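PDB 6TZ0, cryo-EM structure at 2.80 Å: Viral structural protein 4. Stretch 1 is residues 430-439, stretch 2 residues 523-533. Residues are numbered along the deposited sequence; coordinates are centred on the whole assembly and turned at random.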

ATOM      1  N   GLY B 430     -40.422 -26.864 -19.266  1.00 43.88           N
ATOM      2  CA  GLY B 430     -41.860 -26.865 -19.409  1.00 43.88           C
ATOM      3  C   GLY B 430     -42.538 -25.575 -19.023  1.00 43.88           C
ATOM      4  O   GLY B 430     -43.749 -25.569 -18.799  1.00 43.88           O
ATOM      5  N   ILE B 431     -41.793 -24.477 -18.943  1.00 43.29           N
ATOM      6  CA  ILE B 431     -42.339 -23.169 -18.605  1.00 43.29           C
ATOM      7  C   ILE B 431     -42.745 -22.476 -19.894  1.00 43.29           C
ATOM      8  O   ILE B 431     -41.940 -22.355 -20.824  1.00 43.29           O
ATOM      9  CB  ILE B 431     -41.319 -22.320 -17.828  1.00 43.29           C
ATOM     10  CG1 ILE B 431     -40.862 -23.038 -16.559  1.00 43.29           C
ATOM     11  CG2 ILE B 431     -41.911 -20.972 -17.480  1.00 43.29           C
ATOM     12  CD1 ILE B 431     -41.957 -23.284 -15.566  1.00 43.29           C
ATOM     13  N   SER B 432     -43.994 -22.036 -19.960  1.00 46.61           N
ATOM     14  CA  SER B 432     -44.483 -21.279 -21.101  1.00 46.61           C
ATOM     15  C   SER B 432     -45.285 -20.050 -20.718  1.00 46.61           C
ATOM     16  O   SER B 432     -45.486 -19.182 -21.574  1.00 46.61           O
ATOM     17  CB  SER B 432     -45.354 -22.168 -21.999  1.00 46.61           C
ATOM     18  OG  SER B 432     -44.611 -23.252 -22.522  1.00 46.61           O
ATOM     19  N   GLU B 433     -45.747 -19.946 -19.477  1.00 48.42           N
ATOM     20  CA  GLU B 433     -46.702 -18.930 -19.074  1.00 48.42           C
ATOM     21  C   GLU B 433     -46.197 -18.198 -17.844  1.00 48.42           C
ATOM     22  O   GLU B 433     -45.326 -18.681 -17.119  1.00 48.42           O
ATOM     23  CB  GLU B 433     -48.075 -19.543 -18.776  1.00 48.42           C
ATOM     24  CG  GLU B 433     -48.744 -20.153 -19.983  1.00 48.42           C
ATOM     25  CD  GLU B 433     -49.128 -19.114 -21.007  1.00 48.42           C
ATOM     26  OE1 GLU B 433     -49.500 -17.992 -20.606  1.00 48.42           O
ATOM     27  OE2 GLU B 433     -49.045 -19.416 -22.216  1.00 48.42           O
ATOM     28  N   VAL B 434     -46.761 -17.012 -17.623  1.00 46.96           N
ATOM     29  CA  VAL B 434     -46.437 -16.238 -16.432  1.00 46.96           C
ATOM     30  C   VAL B 434     -47.033 -16.905 -15.199  1.00 46.96           C
ATOM     31  O   VAL B 434     -46.427 -16.908 -14.120  1.00 46.96           O
ATOM     32  CB  VAL B 434     -46.930 -14.788 -16.603  1.00 46.96           C
ATOM     33  CG1 VAL B 434     -46.605 -13.941 -15.391  1.00 46.96           C
ATOM     34  CG2 VAL B 434     -46.330 -14.170 -17.837  1.00 46.96           C
ATOM     35  N   ALA B 435     -48.218 -17.503 -15.346  1.00 46.24           N
ATOM     36  CA  ALA B 435     -48.845 -18.215 -14.238  1.00 46.24           C
ATOM     37  C   ALA B 435     -48.069 -19.467 -13.863  1.00 46.24           C
ATOM     38  O   ALA B 435     -48.078 -19.870 -12.697  1.00 46.24           O
ATOM     39  CB  ALA B 435     -50.284 -18.573 -14.596  1.00 46.24           C
ATOM     40  N   GLN B 436     -47.388 -20.086 -14.827  1.00 45.18           N
ATOM     41  CA  GLN B 436     -46.533 -21.224 -14.515  1.00 45.18           C
ATOM     42  C   GLN B 436     -45.273 -20.775 -13.793  1.00 45.18           C
ATOM     43  O   GLN B 436     -44.806 -21.448 -12.867  1.00 45.18           O
ATOM     44  CB  GLN B 436     -46.159 -21.968 -15.792  1.00 45.18           C
ATOM     45  CG  GLN B 436     -47.329 -22.562 -16.533  1.00 45.18           C
ATOM     46  CD  GLN B 436     -46.903 -23.268 -17.796  1.00 45.18           C
ATOM     47  OE1 GLN B 436     -45.724 -23.294 -18.135  1.00 45.18           O
ATOM     48  NE2 GLN B 436     -47.865 -23.831 -18.512  1.00 45.18           N
ATOM     49  N   TYR B 437     -44.709 -19.638 -14.205  1.00 41.43           N
ATOM     50  CA  TYR B 437     -43.439 -19.186 -13.648  1.00 41.43           C
ATOM     51  C   TYR B 437     -43.610 -18.628 -12.245  1.00 41.43           C
ATOM     52  O   TYR B 437     -42.778 -18.883 -11.368  1.00 41.43           O
ATOM     53  CB  TYR B 437     -42.812 -18.143 -14.569  1.00 41.43           C
ATOM     54  CG  TYR B 437     -41.567 -17.500 -14.012  1.00 41.43           C
ATOM     55  CD1 TYR B 437     -40.376 -18.201 -13.923  1.00 41.43           C
ATOM     56  CD2 TYR B 437     -41.585 -16.181 -13.588  1.00 41.43           C
ATOM     57  CE1 TYR B 437     -39.241 -17.610 -13.413  1.00 41.43           C
ATOM     58  CE2 TYR B 437     -40.458 -15.583 -13.083  1.00 41.43           C
ATOM     59  CZ  TYR B 437     -39.291 -16.300 -12.998  1.00 41.43           C
ATOM     60  OH  TYR B 437     -38.165 -15.702 -12.489  1.00 41.43           O
ATOM     61  N   GLU B 438     -44.680 -17.865 -12.013  1.00 45.88           N
ATOM     62  CA  GLU B 438     -44.959 -17.311 -10.692  1.00 45.88           C
ATOM     63  C   GLU B 438     -45.285 -18.380  -9.657  1.00 45.88           C
ATOM     64  O   GLU B 438     -45.148 -18.125  -8.457  1.00 45.88           O
ATOM     65  CB  GLU B 438     -46.121 -16.324 -10.778  1.00 45.88           C
ATOM     66  CG  GLU B 438     -45.805 -14.997 -11.434  1.00 45.88           C
ATOM     67  CD  GLU B 438     -44.992 -14.091 -10.537  1.00 45.88           C
ATOM     68  OE1 GLU B 438     -45.134 -14.202  -9.303  1.00 45.88           O
ATOM     69  OE2 GLU B 438     -44.230 -13.250 -11.053  1.00 45.88           O
ATOM     70  N   LEU B 439     -45.702 -19.564 -10.089  1.00 43.65           N
ATOM     71  CA  LEU B 439     -46.159 -20.613  -9.193  1.00 43.65           C
ATOM     72  C   LEU B 439     -45.008 -21.453  -8.645  1.00 43.65           C
ATOM     73  O   LEU B 439     -45.240 -22.337  -7.815  1.00 43.65           O
ATOM     74  CB  LEU B 439     -47.176 -21.481  -9.943  1.00 43.65           C
ATOM     75  CG  LEU B 439     -48.150 -22.430  -9.250  1.00 43.65           C
ATOM     76  CD1 LEU B 439     -49.085 -21.638  -8.357  1.00 43.65           C
ATOM     77  CD2 LEU B 439     -48.933 -23.216 -10.280  1.00 43.65           C
ATOM     78  N   GLY B 523     -43.463 -12.389 -25.436  1.00 54.34           N
ATOM     79  CA  GLY B 523     -42.712 -13.222 -24.520  1.00 54.34           C
ATOM     80  C   GLY B 523     -42.481 -12.585 -23.169  1.00 54.34           C
ATOM     81  O   GLY B 523     -41.334 -12.350 -22.783  1.00 54.34           O
ATOM     82  N   GLY B 524     -43.562 -12.304 -22.438  1.00 47.86           N
ATOM     83  CA  GLY B 524     -43.445 -11.690 -21.126  1.00 47.86           C
ATOM     84  C   GLY B 524     -42.869 -12.600 -20.066  1.00 47.86           C
ATOM     85  O   GLY B 524     -42.375 -12.108 -19.045  1.00 47.86           O
ATOM     86  N   VAL B 525     -42.916 -13.914 -20.286  1.00 42.92           N
ATOM     87  CA  VAL B 525     -42.325 -14.857 -19.345  1.00 42.92           C
ATOM     88  C   VAL B 525     -40.812 -14.737 -19.370  1.00 42.92           C
ATOM     89  O   VAL B 525     -40.152 -14.719 -18.325  1.00 42.92           O
ATOM     90  CB  VAL B 525     -42.758 -16.290 -19.687  1.00 42.92           C
ATOM     91  CG1 VAL B 525     -42.390 -17.240 -18.567  1.00 42.92           C
ATOM     92  CG2 VAL B 525     -44.213 -16.324 -20.034  1.00 42.92           C
ATOM     93  N   VAL B 526     -40.249 -14.661 -20.576  1.00 40.59           N
ATOM     94  CA  VAL B 526     -38.815 -14.492 -20.756  1.00 40.59           C
ATOM     95  C   VAL B 526     -38.371 -13.150 -20.199  1.00 40.59           C
ATOM     96  O   VAL B 526     -37.302 -13.034 -19.592  1.00 40.59           O
ATOM     97  CB  VAL B 526     -38.475 -14.632 -22.249  1.00 40.59           C
ATOM     98  CG1 VAL B 526     -36.979 -14.531 -22.486  1.00 40.59           C
ATOM     99  CG2 VAL B 526     -39.038 -15.924 -22.792  1.00 40.59           C
ATOM    100  N   GLN B 527     -39.214 -12.130 -20.355  1.00 41.21           N
ATOM    101  CA  GLN B 527     -38.903 -10.799 -19.851  1.00 41.21           C
ATOM    102  C   GLN B 527     -38.882 -10.767 -18.330  1.00 41.21           C
ATOM    103  O   GLN B 527     -37.974 -10.178 -17.730  1.00 41.21           O
ATOM    104  CB  GLN B 527     -39.918  -9.805 -20.401  1.00 41.21           C
ATOM    105  CG  GLN B 527     -39.822  -9.606 -21.889  1.00 41.21           C
ATOM    106  CD  GLN B 527     -38.553  -8.907 -22.286  1.00 41.21           C
ATOM    107  OE1 GLN B 527     -38.146  -7.942 -21.651  1.00 41.21           O
ATOM    108  NE2 GLN B 527     -37.907  -9.401 -23.330  1.00 41.21           N
ATOM    109  N   LEU B 528     -39.855 -11.419 -17.690  1.00 36.67           N
ATOM    110  CA  LEU B 528     -39.872 -11.486 -16.232  1.00 36.67           C
ATOM    111  C   LEU B 528     -38.724 -12.336 -15.697  1.00 36.67           C
ATOM    112  O   LEU B 528     -38.123 -12.005 -14.663  1.00 36.67           O
ATOM    113  CB  LEU B 528     -41.215 -12.030 -15.764  1.00 36.67           C
ATOM    114  CG  LEU B 528     -41.455 -12.075 -14.260  1.00 36.67           C
ATOM    115  CD1 LEU B 528     -41.398 -10.684 -13.673  1.00 36.67           C
ATOM    116  CD2 LEU B 528     -42.794 -12.699 -13.999  1.00 36.67           C
ATOM    117  N   PHE B 529     -38.386 -13.415 -16.410  1.00 34.28           N
ATOM    118  CA  PHE B 529     -37.272 -14.270 -16.017  1.00 34.28           C
ATOM    119  C   PHE B 529     -35.943 -13.531 -16.109  1.00 34.28           C
ATOM    120  O   PHE B 529     -35.102 -13.635 -15.205  1.00 34.28           O
ATOM    121  CB  PHE B 529     -37.271 -15.524 -16.890  1.00 34.28           C
ATOM    122  CG  PHE B 529     -36.176 -16.489 -16.571  1.00 34.28           C
ATOM    123  CD1 PHE B 529     -36.197 -17.209 -15.393  1.00 34.28           C
ATOM    124  CD2 PHE B 529     -35.144 -16.706 -17.466  1.00 34.28           C
ATOM    125  CE1 PHE B 529     -35.194 -18.101 -15.099  1.00 34.28           C
ATOM    126  CE2 PHE B 529     -34.139 -17.600 -17.175  1.00 34.28           C
ATOM    127  CZ  PHE B 529     -34.166 -18.298 -15.993  1.00 34.28           C
ATOM    128  N   LEU B 530     -35.752 -12.749 -17.174  1.00 31.20           N
ATOM    129  CA  LEU B 530     -34.526 -11.976 -17.307  1.00 31.20           C
ATOM    130  C   LEU B 530     -34.466 -10.826 -16.318  1.00 31.20           C
ATOM    131  O   LEU B 530     -33.374 -10.494 -15.850  1.00 31.20           O
ATOM    132  CB  LEU B 530     -34.378 -11.450 -18.728  1.00 31.20           C
ATOM    133  CG  LEU B 530     -34.034 -12.535 -19.734  1.00 31.20           C
ATOM    134  CD1 LEU B 530     -33.991 -11.980 -21.134  1.00 31.20           C
ATOM    135  CD2 LEU B 530     -32.711 -13.146 -19.358  1.00 31.20           C
ATOM    136  N   ARG B 531     -35.614 -10.218 -15.991  1.00 30.01           N
ATOM    137  CA  ARG B 531     -35.659  -9.216 -14.930  1.00 30.01           C
ATOM    138  C   ARG B 531     -35.175  -9.798 -13.611  1.00 30.01           C
ATOM    139  O   ARG B 531     -34.377  -9.173 -12.905  1.00 30.01           O
ATOM    140  CB  ARG B 531     -37.079  -8.649 -14.788  1.00 30.01           C
ATOM    141  CG  ARG B 531     -37.222  -7.515 -13.758  1.00 30.01           C
ATOM    142  CD  ARG B 531     -37.724  -7.992 -12.395  1.00 30.01           C
ATOM    143  NE  ARG B 531     -37.611  -6.965 -11.372  1.00 30.01           N
ATOM    144  CZ  ARG B 531     -37.592  -7.222 -10.070  1.00 30.01           C
ATOM    145  NH1 ARG B 531     -37.654  -8.473  -9.643  1.00 30.01           N
ATOM    146  NH2 ARG B 531     -37.479  -6.234  -9.198  1.00 30.01           N
ATOM    147  N   ASP B 532     -35.654 -10.993 -13.258  1.00 30.87           N
ATOM    148  CA  ASP B 532     -35.277 -11.563 -11.967  1.00 30.87           C
ATOM    149  C   ASP B 532     -33.823 -12.029 -11.952  1.00 30.87           C
ATOM    150  O   ASP B 532     -33.135 -11.883 -10.934  1.00 30.87           O
ATOM    151  CB  ASP B 532     -36.221 -12.699 -11.607  1.00 30.87           C
ATOM    152  CG  ASP B 532     -37.573 -12.209 -11.157  1.00 30.87           C
ATOM    153  OD1 ASP B 532     -37.649 -11.110 -10.580  1.00 30.87           O
ATOM    154  OD2 ASP B 532     -38.562 -12.932 -11.373  1.00 30.87           O
ATOM    155  N   THR B 533     -33.326 -12.544 -13.082  1.00 28.68           N
ATOM    156  CA  THR B 533     -31.914 -12.914 -13.189  1.00 28.68           C
ATOM    157  C   THR B 533     -31.005 -11.694 -13.057  1.00 28.68           C
ATOM    158  O   THR B 533     -30.019 -11.708 -12.301  1.00 28.68           O
ATOM    159  CB  THR B 533     -31.668 -13.612 -14.524  1.00 28.68           C
ATOM    160  OG1 THR B 533     -32.523 -14.749 -14.632  1.00 28.68           O
ATOM    161  CG2 THR B 533     -30.225 -14.065 -14.642  1.00 28.68           C
TER

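The two stretches belong to one chain but lie far apart in its sequence. The short helix 434-438 rests against helix 524-533. Their axes come within 9.8 Å and run in nearly the same direction, 29° apart. The backbones are nearest at Val 434 and Val 525, whose CA atoms are 5.2 Å apart. The contact is modest, burying 411 Å² over both sides, and most of it is apolar.

One hydrogen bond crosses between the stretches. Tyr 437 OH donates to Asp 532 OD2 at 3.0 Å. The CA-to-CB bonds of both residues point toward the opposing stretch, and the t rotamer of Tyr 437 carries its hydroxyl along the second helix to reach the carboxylate. The other carboxylate oxygen is also used. Asp 532 OD1 accepts from Arg 531 NH1 at 2.8 Å, in a salt bridge within the second stretch. Aspartate suits this place because its two oxygens can serve a phenol and a guanidinium at once.

Tyr 437 is also the main packing element of the first stretch. It is buried, and its side chain fits as a knob among Val 525, Leu 528, Phe 529 and Asp 532, which lie along one side of the second helix. Tyr 437 CB is 4.1 Å from Val 525 CG1. Tyr 437 CD2 is 3.7 Å from Leu 528 CD2, which meets the tyrosine ring at its edge. Tyr 437 CE1 lies 3.7 Å from Phe 529 CD1. The rings of Tyr 437 and Phe 529 are nearly perpendicular, with planes at 87° and centroids 6.0 Å apart, in an oblique arrangement. A tyrosine fits here because its ring packs against the apolar Val 525, Leu 528 and Phe 529 while its hydroxyl reaches Asp 532.

Val 525 is the matching centre on the second stretch. Its CA-to-CB bond points toward the first stretch, and it packs where the loop enters the short helix. Val 525 CG1 touches Ile 431 CG2 at 3.9 Å, and Val 525 CG2 touches Val 434 CG2 at 3.7 Å. Val 525 CG2 lies 3.5 Å from the backbone O of Ser 432. The compact branched side chain thus fills the space close to the backbone.

Leu 528, one turn further on, extends the apolar surface. Besides Tyr 437, Leu 528 CD2 meets Val 434 CG1 at 4.2 Å. Leu 528 CD2 also lies 3.3 Å from Glu 438 OE2, an oxygen hydrogen-bonded elsewhere in the structure.

Bonds within the first stretch support the loop and helix that present these side chains. Ser 432 N donates to Gln 436 OE1 at 2.8 Å, tying the loop to the helix. Glu 433 occupies the N-cap position, and Glu 433 O accepts from Tyr 437 N at 3.1 Å. Ser 432 and Glu 433 direct their CA-to-CB bonds away from the second stretch, and both are exposed, as suits polar side chains.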